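Long-range contacts in L-ribulose 3-epimerase (Mesorhizobium loti, PDB 3VYL), which catalyses the epimerisation of ketoses at C3, acting efficiently on L-ribulose and less so on ketoses such as D-psicose and D-tagatose: residues 47-51 with 94-98; 123-127 with 165-170; 226-230 with 284-288. One frame throughout, in Å; residues are numbered along the deposited sequence.

Contact 1: residues 47-51 with 94-98; sequences IGRLA and LTRDL
I47 forks at CB and sends its two branches to different residues of the helix segment 94-98. The longer branch runs through CG1, which lies near L94 CD1, to CD1, whose closest neighbour is the same methyl, L94 CD1, at 3.8 Å. The short branch has CG2 anti to the backbone N, with CG1 beside that N (chi1 -70°), which brings it against both D97 and L98: I47 CG2 is 3.9 Å from D97 CB and 3.8 Å from L98 CD1. A beta-branched residue suits a place where three neighbours must be met from one stem. In this TIM barrel, helices 47-57 and 78-98 follow successive strands and lie side by side on the outer wall, their short axes here 9.4 Å apart and crossing at -53°. L98 is the wedge from the second helix; its CD1 reaches L50 CD1 at 3.6 Å and also approaches the backbone I47 O. Outside the pair, L50 also packs on L24 of helix 17-30, and L98 on I63 of strand 60-66. A51 needs no more than a methyl, for here the backbones come nearest, and its CB sits 3.4 Å from L98 O. On the solvent side, D97 offers I47 only its CB, while its carboxylate is gripped side-on by R96, NE meeting D97 OD2 at 2.8 Å and NH2 serving both oxygens.

Contact 2: residues 123-127 with 165-170; sequences WNRSA and AFIEDT
The indole of W123 receives the ring of F166 on one face, with F166 CD1 3.5 Å above the plane and nearer the ring's border than its centre, while the carboxylate of D169 stands at its edge. The rings form a T-shaped pair, the edge of F166 turned to the five-membered ring of W123, with centroids 5.1 Å apart and planes at 74°. This pair joins helices 120-139 and 160-170, consecutive helices on the outside of the TIM barrel, whose short axes cross at -61°. Both rings leave their helices with CG anti to the backbone N. The benzene part of the indole reaches the opposing backbone, W123 CZ2 lying close to F166 CA.

Tryptophan suits this place because it brings both a broad face and a polar edge: W123 NE1 donates to D169 OD2 at 2.9 Å, on the anti side but out of the carboxylate plane, in a bent bond. That oxygen also forms a salt bridge with K296 of the second subunit, so the ring edge borders a subunit interface. With an alanine here, the edge of F166 would probably lose the face it abuts and D169 OD2 its indole donor.

Small residues complete the contact. S126, whose OG bonds to S108 O, and A127 let the far end of F166 lie close to their helix, with A127 N 3.3 Å from F166 CZ. The methyl of T170 rests on A127, CG2 standing 3.7 Å from A127 CA, while T170 OG1 donates to I167 O at 2.6 Å, in the carbonyl plane and on a lone pair.

Contact 3: residues 226-230 with 284-288; sequences FDALT and ARRKA
D227 and K287 supply the charged link across this pair of helices, crossing at about a right angle. Helix 222-231 follows the seventh strand of the TIM barrel, and helix 266-292 is the long C-terminal helix that comes after the eighth; where they pack together their short axes are 9.5 Å apart and cross at -62°.

The ionic part is a single salt bridge. K287 NZ lies 3.0 Å from D227 OD1 and uses the syn lone pair of that oxygen, the side facing OD2. The lysine chain does not run straight to its partner but is bent at its last three torsions, which lets CD and CE pass beside the carboxylate before the amino group arrives. A long residue suits this buried position because its flexible chain can bend round to an acid on the neighbouring helix. D190 of the second subunit makes a further, long and weak ion pair with K287 NZ, and D227 packs on it too.

A water carries the second polar link. It donates to D227 OD2 at 2.9 Å and to A284 O at 2.7 Å, so OD1 takes the lysine's hydrogen bond and OD2 the water's.

The apolar part centres on A284, whose methyl is small enough for the helices to meet: its CB lies 3.9 Å from F226 CB. The ring of F226 leads away from this contact, to F276 and L281 in the same long helix. One turn on, T230 has CG2 anti to the backbone N, bringing that methyl to 3.9 Å from A288 CB. Apart from these, A284 CB also lies against the carboxylate, 3.5 Å from D227 OD2.

Within its own helix, T230 OG1 donates to F226 O at 2.7 Å, reaching it from the opposite face of the carbonyl plane to T230 N.

The three contacts come in series along the chain, each joining neighbouring helices on the outer wall of one eight-stranded parallel barrel. Contact 1 pairs the helices after the second and third strands, contact 2 those after the fourth and fifth, and contact 3 those after the seventh and eighth. The centres of contacts 1 and 2 lie about 30 Å apart, those of contacts 2 and 3 about 32 Å, and those of contacts 1 and 3 about 35 Å. They thus join adjacent helices at separate places around the barrel that carries the manganese site. Contacts 2 and 3 touch the second subunit, and contact 3 also the third, so these parts lie at subunit interfaces; contact 1 touches none.

Contact 1: residues 47-51 with 94-98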
loop_
_atom_site.group_PDB
_atom_site.type_symbol
_atom_site.label_atom_id
_atom_site.label_comp_id
_atom_site.label_asym_id
_atom_site.label_seq_id
_atom_site.Cartn_x
_atom_site.Cartn_y
_atom_site.Cartn_z
ATOM N N ILE A 47 13.855 -24.593 36.909
ATOM C CA ILE A 47 14.242 -24.554 35.496
ATOM C C ILE A 47 14.048 -25.877 34.734
ATOM O O ILE A 47 13.475 -25.893 33.637
ATOM C CB ILE A 47 15.696 -24.044 35.350
ATOM C CG1 ILE A 47 15.764 -22.556 35.700
ATOM C CG2 ILE A 47 16.242 -24.301 33.946
ATOM C CD1 ILE A 47 17.177 -22.031 35.823
ATOM N N GLY A 48 14.533 -26.976 35.310
ATOM C CA GLY A 48 14.465 -28.282 34.665
ATOM C C GLY A 48 13.036 -28.762 34.551
ATOM O O GLY A 48 12.665 -29.414 33.573
ATOM N N ARG A 49 12.237 -28.438 35.564
ATOM C CA ARG A 49 10.811 -28.722 35.549
ATOM C C ARG A 49 10.172 -27.968 34.383
ATOM O O ARG A 49 9.412 -28.547 33.600
ATOM C CB ARG A 49 10.177 -28.317 36.889
ATOM C CG ARG A 49 8.688 -28.003 36.834
ATOM C CD ARG A 49 7.832 -29.256 36.929
ATOM N NE ARG A 49 7.593 -29.644 38.320
ATOM C CZ ARG A 49 6.546 -29.253 39.045
ATOM N NH1 ARG A 49 6.417 -29.659 40.301
ATOM N NH2 ARG A 49 5.622 -28.459 38.516
ATOM N N LEU A 50 10.501 -26.677 34.276
ATOM C CA LEU A 50 10.006 -25.813 33.213
ATOM C C LEU A 50 10.377 -26.394 31.846
ATOM O O LEU A 50 9.499 -26.605 30.999
ATOM C CB LEU A 50 10.596 -24.407 33.359
ATOM C CG LEU A 50 9.767 -23.135 33.117
ATOM C CD1 LEU A 50 10.700 -22.072 32.566
ATOM C CD2 LEU A 50 8.563 -23.316 32.203
ATOM N N ALA A 51 11.670 -26.666 31.652
ATOM C CA ALA A 51 12.170 -27.254 30.411
ATOM C C ALA A 51 11.448 -28.549 30.038
ATOM O O ALA A 51 11.199 -28.812 28.855
ATOM C CB ALA A 51 13.668 -27.488 30.497
ATOM N N LEU A 94 20.810 -19.978 31.123
ATOM C CA LEU A 94 19.361 -20.146 31.231
ATOM C C LEU A 94 18.754 -20.771 29.958
ATOM O O LEU A 94 18.030 -21.762 30.039
ATOM C CB LEU A 94 18.675 -18.822 31.583
ATOM C CG LEU A 94 17.149 -18.870 31.723
ATOM C CD1 LEU A 94 16.732 -19.585 33.000
ATOM C CD2 LEU A 94 16.559 -17.470 31.697
ATOM N N THR A 95 19.066 -20.196 28.795
ATOM C CA THR A 95 18.553 -20.677 27.501
ATOM C C THR A 95 18.931 -22.145 27.300
ATOM O O THR A 95 18.065 -22.998 27.062
ATOM C CB THR A 95 19.100 -19.829 26.321
ATOM O OG1 THR A 95 18.782 -18.447 26.529
ATOM C CG2 THR A 95 18.522 -20.290 24.981
ATOM N N ARG A 96 20.234 -22.412 27.415
ATOM C CA ARG A 96 20.799 -23.756 27.308
ATOM C C ARG A 96 20.062 -24.765 28.189
ATOM O O ARG A 96 19.632 -25.807 27.699
ATOM C CB ARG A 96 22.292 -23.725 27.646
ATOM C CG ARG A 96 23.005 -25.065 27.550
ATOM C CD ARG A 96 24.209 -25.087 28.478
ATOM N NE ARG A 96 23.788 -24.930 29.871
ATOM C CZ ARG A 96 24.487 -24.301 30.810
ATOM N NH1 ARG A 96 25.670 -23.755 30.530
ATOM N NH2 ARG A 96 23.991 -24.214 32.038
ATOM N N ASP A 97 19.892 -24.442 29.470
ATOM C CA ASP A 97 19.275 -25.376 30.414
ATOM C C ASP A 97 17.789 -25.556 30.161
ATOM O O ASP A 97 17.197 -26.564 30.555
ATOM C CB ASP A 97 19.530 -24.951 31.861
ATOM C CG ASP A 97 20.977 -25.167 32.290
ATOM O OD1 ASP A 97 21.353 -24.684 33.380
ATOM O OD2 ASP A 97 21.743 -25.817 31.544
ATOM N N LEU A 98 17.190 -24.590 29.480
ATOM C CA LEU A 98 15.768 -24.664 29.183
ATOM C C LEU A 98 15.521 -25.444 27.880
ATOM O O LEU A 98 14.391 -25.846 27.577
ATOM C CB LEU A 98 15.186 -23.253 29.136
ATOM C CG LEU A 98 13.845 -22.938 29.806
ATOM C CD1 LEU A 98 13.697 -23.598 31.167
ATOM C CD2 LEU A 98 13.704 -21.427 29.929
#

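Contact 2: residues 123-127 with 165-170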
loop_
_atom_site.group_PDB
_atom_site.type_symbol
_atom_site.label_atom_id
_atom_site.label_comp_id
_atom_site.label_asym_id
_atom_site.label_seq_id
_atom_site.Cartn_x
_atom_site.Cartn_y
_atom_site.Cartn_z
ATOM N N TRP A 123 30.677 1.740 20.018
ATOM C CA TRP A 123 30.546 0.725 18.970
ATOM C C TRP A 123 31.559 -0.385 19.124
ATOM O O TRP A 123 31.188 -1.554 19.279
ATOM C CB TRP A 123 30.676 1.386 17.595
ATOM C CG TRP A 123 30.372 0.487 16.422
ATOM C CD1 TRP A 123 31.201 -0.470 15.848
ATOM C CD2 TRP A 123 29.140 0.449 15.624
ATOM N NE1 TRP A 123 30.585 -1.083 14.791
ATOM C CE2 TRP A 123 29.345 -0.581 14.603
ATOM C CE3 TRP A 123 27.928 1.135 15.656
ATOM C CZ2 TRP A 123 28.372 -0.885 13.659
ATOM C CZ3 TRP A 123 26.953 0.815 14.704
ATOM C CH2 TRP A 123 27.171 -0.174 13.733
ATOM N N ASN A 124 32.846 -0.021 19.102
ATOM C CA ASN A 124 33.939 -1.000 19.181
ATOM C C ASN A 124 33.918 -1.850 20.470
ATOM O O ASN A 124 34.122 -3.068 20.411
ATOM C CB ASN A 124 35.311 -0.330 18.962
ATOM C CG ASN A 124 35.424 0.391 17.610
ATOM O OD1 ASN A 124 34.855 -0.033 16.590
ATOM N ND2 ASN A 124 36.171 1.491 17.602
ATOM N N ARG A 125 33.648 -1.213 21.612
ATOM C CA ARG A 125 33.549 -1.918 22.898
ATOM C C ARG A 125 32.511 -3.034 22.845
ATOM O O ARG A 125 32.804 -4.190 23.177
ATOM C CB ARG A 125 33.198 -0.957 24.043
ATOM C CG ARG A 125 34.324 -0.051 24.512
ATOM C CD ARG A 125 33.994 0.604 25.852
ATOM N NE ARG A 125 33.054 1.725 25.734
ATOM C CZ ARG A 125 33.392 2.985 25.466
ATOM N NH1 ARG A 125 34.651 3.318 25.268
ATOM N NH2 ARG A 125 32.457 3.917 25.381
ATOM N N SER A 126 31.302 -2.671 22.420
ATOM C CA SER A 126 30.186 -3.609 22.315
ATOM C C SER A 126 30.516 -4.770 21.373
ATOM O O SER A 126 30.281 -5.941 21.699
ATOM C CB SER A 126 28.918 -2.881 21.851
ATOM O OG SER A 126 27.778 -3.712 22.009
ATOM N N ALA A 127 31.069 -4.428 20.211
ATOM C CA ALA A 127 31.540 -5.411 19.245
ATOM C C ALA A 127 32.572 -6.346 19.888
ATOM O O ALA A 127 32.390 -7.573 19.900
ATOM C CB ALA A 127 32.115 -4.714 18.020
ATOM N N ALA A 165 26.868 -4.222 9.542
ATOM C CA ALA A 165 28.177 -3.620 9.767
ATOM C C ALA A 165 28.719 -3.987 11.134
ATOM O O ALA A 165 29.882 -4.384 11.270
ATOM C CB ALA A 165 28.095 -2.106 9.642
ATOM N N PHE A 166 27.872 -3.844 12.151
ATOM C CA PHE A 166 28.261 -4.184 13.508
ATOM C C PHE A 166 28.723 -5.640 13.594
ATOM O O PHE A 166 29.803 -5.905 14.109
ATOM C CB PHE A 166 27.121 -3.912 14.485
ATOM C CG PHE A 166 27.484 -4.154 15.913
ATOM C CD1 PHE A 166 28.100 -3.154 16.667
ATOM C CD2 PHE A 166 27.218 -5.378 16.511
ATOM C CE1 PHE A 166 28.434 -3.369 17.994
ATOM C CE2 PHE A 166 27.548 -5.597 17.836
ATOM C CZ PHE A 166 28.157 -4.590 18.574
ATOM N N ILE A 167 27.906 -6.563 13.085
ATOM C CA ILE A 167 28.252 -7.978 13.048
ATOM C C ILE A 167 29.591 -8.185 12.341
ATOM O O ILE A 167 30.477 -8.882 12.854
ATOM C CB ILE A 167 27.159 -8.811 12.361
ATOM C CG1 ILE A 167 25.915 -8.877 13.254
ATOM C CG2 ILE A 167 27.686 -10.206 12.049
ATOM C CD1 ILE A 167 24.765 -9.671 12.675
ATOM N N GLU A 168 29.731 -7.550 11.179
ATOM C CA GLU A 168 30.967 -7.549 10.412
ATOM C C GLU A 168 32.152 -7.254 11.327
ATOM O O GLU A 168 33.141 -7.979 11.309
ATOM C CB GLU A 168 30.869 -6.490 9.316
ATOM C CG GLU A 168 31.526 -6.831 7.995
ATOM C CD GLU A 168 31.105 -5.869 6.890
ATOM O OE1 GLU A 168 31.980 -5.447 6.093
ATOM O OE2 GLU A 168 29.899 -5.526 6.824
ATOM N N ASP A 169 32.031 -6.204 12.142
ATOM C CA ASP A 169 33.086 -5.779 13.070
ATOM C C ASP A 169 33.385 -6.764 14.203
ATOM O O ASP A 169 34.497 -6.759 14.738
ATOM C CB ASP A 169 32.764 -4.400 13.656
ATOM C CG ASP A 169 32.818 -3.300 12.616
ATOM O OD1 ASP A 169 33.159 -3.594 11.453
ATOM O OD2 ASP A 169 32.517 -2.137 12.956
ATOM N N THR A 170 32.409 -7.598 14.569
ATOM C CA THR A 170 32.605 -8.564 15.660
ATOM C C THR A 170 33.442 -9.763 15.212
ATOM O O THR A 170 33.998 -10.489 16.040
ATOM C CB THR A 170 31.276 -9.079 16.257
ATOM O OG1 THR A 170 30.565 -9.855 15.281
ATOM C CG2 THR A 170 30.415 -7.920 16.749
#

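Contact 3: residues 226-230 with 284-288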
loop_
_atom_site.group_PDB
_atom_site.type_symbol
_atom_site.label_atom_id
_atom_site.label_comp_id
_atom_site.label_asym_id
_atom_site.label_seq_id
_atom_site.Cartn_x
_atom_site.Cartn_y
_atom_site.Cartn_z
ATOM N N PHE A 226 5.926 -10.365 4.632
ATOM C CA PHE A 226 5.866 -11.802 4.374
ATOM C C PHE A 226 6.464 -12.141 3.003
ATOM O O PHE A 226 7.149 -13.166 2.859
ATOM C CB PHE A 226 4.437 -12.329 4.524
ATOM C CG PHE A 226 3.852 -12.124 5.906
ATOM C CD1 PHE A 226 4.629 -12.308 7.050
ATOM C CD2 PHE A 226 2.517 -11.778 6.064
ATOM C CE1 PHE A 226 4.081 -12.131 8.318
ATOM C CE2 PHE A 226 1.961 -11.606 7.322
ATOM C CZ PHE A 226 2.742 -11.782 8.453
ATOM N N ASP A 227 6.224 -11.261 2.021
ATOM C CA ASP A 227 6.837 -11.348 0.688
ATOM C C ASP A 227 8.360 -11.263 0.728
ATOM O O ASP A 227 9.035 -12.002 0.012
ATOM C CB ASP A 227 6.325 -10.235 -0.234
ATOM C CG ASP A 227 4.939 -10.492 -0.763
ATOM O OD1 ASP A 227 4.430 -9.602 -1.458
ATOM O OD2 ASP A 227 4.340 -11.554 -0.504
ATOM N N ALA A 228 8.903 -10.357 1.540
ATOM C CA ALA A 228 10.362 -10.223 1.666
ATOM C C ALA A 228 11.007 -11.457 2.323
ATOM O O ALA A 228 11.961 -12.009 1.778
ATOM C CB ALA A 228 10.734 -8.950 2.407
ATOM N N LEU A 229 10.474 -11.897 3.471
ATOM C CA LEU A 229 10.929 -13.136 4.130
ATOM C C LEU A 229 10.899 -14.300 3.163
ATOM O O LEU A 229 11.852 -15.083 3.102
ATOM C CB LEU A 229 10.074 -13.482 5.365
ATOM C CG LEU A 229 10.104 -12.474 6.513
ATOM C CD1 LEU A 229 9.082 -12.812 7.565
ATOM C CD2 LEU A 229 11.485 -12.353 7.128
ATOM N N THR A 230 9.808 -14.397 2.399
ATOM C CA THR A 230 9.637 -15.469 1.423
ATOM C C THR A 230 10.613 -15.321 0.251
ATOM O O THR A 230 11.148 -16.313 -0.237
ATOM C CB THR A 230 8.196 -15.520 0.902
ATOM O OG1 THR A 230 7.293 -15.685 2.008
ATOM C CG2 THR A 230 8.003 -16.647 -0.124
ATOM N N ALA A 284 1.758 -15.441 0.885
ATOM C CA ALA A 284 3.041 -15.070 0.305
ATOM C C ALA A 284 3.718 -16.261 -0.388
ATOM O O ALA A 284 4.533 -16.071 -1.295
ATOM C CB ALA A 284 3.953 -14.463 1.356
ATOM N N ARG A 285 3.379 -17.479 0.039
ATOM C CA ARG A 285 3.972 -18.701 -0.511
ATOM C C ARG A 285 3.314 -18.978 -1.854
ATOM O O ARG A 285 3.994 -19.126 -2.865
ATOM C CB ARG A 285 3.773 -19.882 0.448
ATOM C CG ARG A 285 4.766 -21.030 0.309
ATOM C CD ARG A 285 6.121 -20.687 0.936
ATOM N NE ARG A 285 6.023 -20.357 2.362
ATOM C CZ ARG A 285 6.519 -21.096 3.356
ATOM N NH1 ARG A 285 7.177 -22.224 3.101
ATOM N NH2 ARG A 285 6.365 -20.696 4.616
ATOM N N ARG A 286 1.984 -19.041 -1.839
ATOM C CA ARG A 286 1.150 -19.048 -3.026
ATOM C C ARG A 286 1.621 -18.059 -4.108
ATOM O O ARG A 286 1.774 -18.438 -5.265
ATOM C CB ARG A 286 -0.275 -18.689 -2.625
ATOM C CG ARG A 286 -1.293 -19.803 -2.703
ATOM C CD ARG A 286 -1.264 -20.728 -1.510
ATOM N NE ARG A 286 -1.684 -22.058 -1.947
ATOM C CZ ARG A 286 -2.849 -22.620 -1.657
ATOM N NH1 ARG A 286 -3.725 -21.991 -0.893
ATOM N NH2 ARG A 286 -3.134 -23.820 -2.120
ATOM N N LYS A 287 1.868 -16.801 -3.736
ATOM C CA LYS A 287 2.120 -15.768 -4.745
ATOM C C LYS A 287 3.519 -15.801 -5.353
ATOM O O LYS A 287 3.665 -15.615 -6.558
ATOM C CB LYS A 287 1.749 -14.370 -4.245
ATOM C CG LYS A 287 2.905 -13.430 -3.960
ATOM C CD LYS A 287 2.537 -11.973 -4.212
ATOM C CE LYS A 287 1.511 -11.449 -3.212
ATOM N NZ LYS A 287 1.774 -10.053 -2.734
ATOM N N ALA A 288 4.537 -16.062 -4.536
ATOM C CA ALA A 288 5.918 -16.131 -5.026
ATOM C C ALA A 288 6.112 -17.279 -6.017
ATOM O O ALA A 288 7.031 -17.251 -6.843
ATOM C CB ALA A 288 6.890 -16.251 -3.864
HETATM O O HOH W 1 5.459 -13.661 -2.106
#